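Local coordinates for protein 3-dehydroshikimate dehydratase (Pseudomonas putida, PDB 5HMQ) that converts 3-dehydroshikimate to protocatechuate with loss of water, using a divalent metal cation in a TIM-barrel domain fused to a dioxygenase-like domain, at residues Q4-T9 with P237-I242. Sequence-based numbering, arbitrary orientation.
Sequences QRSIAT and PLSLEI. With MG (magnesium ion), chain K.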
# COMPACT_ATOMS: atom_id res chain seq x y z
N GLN C 4 10.97 25.03 -14.29
CA GLN C 4 11.58 24.37 -13.14
C GLN C 4 10.53 23.49 -12.47
O GLN C 4 9.60 23.99 -11.84
CB GLN C 4 12.12 25.41 -12.16
CG GLN C 4 13.30 24.95 -11.34
CD GLN C 4 13.77 26.01 -10.37
OE1 GLN C 4 13.00 26.88 -9.97
NE2 GLN C 4 15.05 25.94 -9.99
N ARG C 5 10.67 22.17 -12.61
CA ARG C 5 9.71 21.23 -12.06
C ARG C 5 10.11 20.86 -10.65
O ARG C 5 11.22 20.37 -10.42
CB ARG C 5 9.61 19.98 -12.95
CG ARG C 5 9.18 20.30 -14.37
CD ARG C 5 9.04 19.05 -15.21
NE ARG C 5 8.83 19.37 -16.62
CZ ARG C 5 9.72 19.12 -17.57
NH1 ARG C 5 10.87 18.55 -17.27
NH2 ARG C 5 9.45 19.44 -18.83
N SER C 6 9.21 21.08 -9.69
CA SER C 6 9.49 20.79 -8.30
C SER C 6 8.35 19.96 -7.71
O SER C 6 7.30 19.76 -8.34
CB SER C 6 9.70 22.08 -7.48
OG SER C 6 8.63 22.99 -7.68
N ILE C 7 8.57 19.45 -6.51
CA ILE C 7 7.54 18.72 -5.77
C ILE C 7 7.77 18.94 -4.28
O ILE C 7 8.91 18.96 -3.81
CB ILE C 7 7.56 17.21 -6.14
CG1 ILE C 7 6.53 16.44 -5.30
CG2 ILE C 7 8.95 16.63 -5.99
CD1 ILE C 7 6.38 14.99 -5.73
N ALA C 8 6.68 19.14 -3.55
CA ALA C 8 6.79 19.32 -2.10
C ALA C 8 7.11 17.99 -1.42
O ALA C 8 6.61 16.94 -1.81
CB ALA C 8 5.49 19.90 -1.53
N THR C 9 7.97 18.06 -0.40
CA THR C 9 8.37 16.85 0.31
C THR C 9 7.19 16.19 1.01
O THR C 9 7.22 14.97 1.26
CB THR C 9 9.48 17.15 1.32
OG1 THR C 9 9.08 18.24 2.16
CG2 THR C 9 10.77 17.50 0.61
N PRO C 237 8.46 28.24 -11.40
CA PRO C 237 8.38 26.82 -11.05
C PRO C 237 6.98 26.26 -11.21
O PRO C 237 5.98 26.94 -10.96
CB PRO C 237 8.83 26.79 -9.58
CG PRO C 237 9.57 28.07 -9.37
CD PRO C 237 8.90 29.07 -10.26
N LEU C 238 6.92 25.01 -11.66
CA LEU C 238 5.69 24.22 -11.74
C LEU C 238 5.82 23.03 -10.81
O LEU C 238 6.67 22.16 -11.03
CB LEU C 238 5.41 23.75 -13.17
CG LEU C 238 4.16 22.90 -13.35
CD1 LEU C 238 2.89 23.73 -13.18
CD2 LEU C 238 4.19 22.17 -14.68
N SER C 239 4.98 22.98 -9.77
CA SER C 239 5.23 22.07 -8.66
C SER C 239 4.00 21.20 -8.38
O SER C 239 2.94 21.34 -9.00
CB SER C 239 5.61 22.84 -7.39
OG SER C 239 6.12 21.96 -6.40
N LEU C 240 4.19 20.28 -7.43
CA LEU C 240 3.18 19.31 -7.02
C LEU C 240 3.08 19.33 -5.51
O LEU C 240 4.11 19.31 -4.82
CB LEU C 240 3.55 17.90 -7.49
CG LEU C 240 3.67 17.68 -9.00
CD1 LEU C 240 4.39 16.38 -9.26
CD2 LEU C 240 2.30 17.67 -9.63
N GLU C 241 1.86 19.36 -4.98
CA GLU C 241 1.65 19.33 -3.53
C GLU C 241 0.53 18.34 -3.23
O GLU C 241 -0.65 18.63 -3.44
CB GLU C 241 1.32 20.72 -2.97
CG GLU C 241 1.30 20.74 -1.45
CD GLU C 241 0.73 22.02 -0.88
OE1 GLU C 241 -0.17 22.61 -1.51
OE2 GLU C 241 1.19 22.44 0.21
N ILE C 242 0.92 17.16 -2.74
CA ILE C 242 0.01 16.15 -2.23
C ILE C 242 0.32 15.97 -0.75
O ILE C 242 1.46 16.17 -0.32
CB ILE C 242 0.19 14.82 -2.99
CG1 ILE C 242 -0.02 15.02 -4.48
CG2 ILE C 242 -0.72 13.72 -2.45
CD1 ILE C 242 -1.28 15.75 -4.82
MG MG K . -0.92 24.55 -1.50
O HOH W 1 0.49 25.00 -0.11
O HOH W 2 -2.12 24.12 0.02
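Strands 6-8 and 238-240, the first and last of an eight-stranded parallel sheet, run in the same direction with axes 31° apart, and their pairing closes the TIM barrel. The evidence is four backbone hydrogen bonds that alternate in direction: Leu238 N donates to Gln4 O, Ser6 N to Leu238 O (3.1 Å), Leu240 N to Ser6 O, and Ala8 N to Leu240 O. The Leu240 N to Ser6 O bond is weak, 3.3 Å long and bent to 120°, whereas that from Ala8 N is almost straight (177°) and meets Leu240 O nearly head-on. Inside the barrel, Ser6 and Ser239 bring their hydroxyls together, OG to OG 3.0 Å. Ser239 OG, anti to its backbone N, hydrogen-bonds Glu32, while Phe191 of strand 189-194 packs against both serines. On the outer face Ile7 passes Leu240 at a slant, Ile7 CG1 4.0 Å from Leu240 CB; Leu263 of helix 252-276 covers Leu238 and Leu240. At the N-terminal end, the Gln4 side chain runs alongside the Pro237 ring, with Gln4 OE1 3.7 Å from Pro237 CG. Beyond strand 238-240, Glu241 extends into the catalytic metal site shared with Glu136, Asp167 and Gln193; Gln63 is a further polar partner of its carboxylate. Glu241 OE1 binds magnesium at 2.1 Å, while Glu241 OE2 accepts a 2.7 Å hydrogen bond from a metal-bound water.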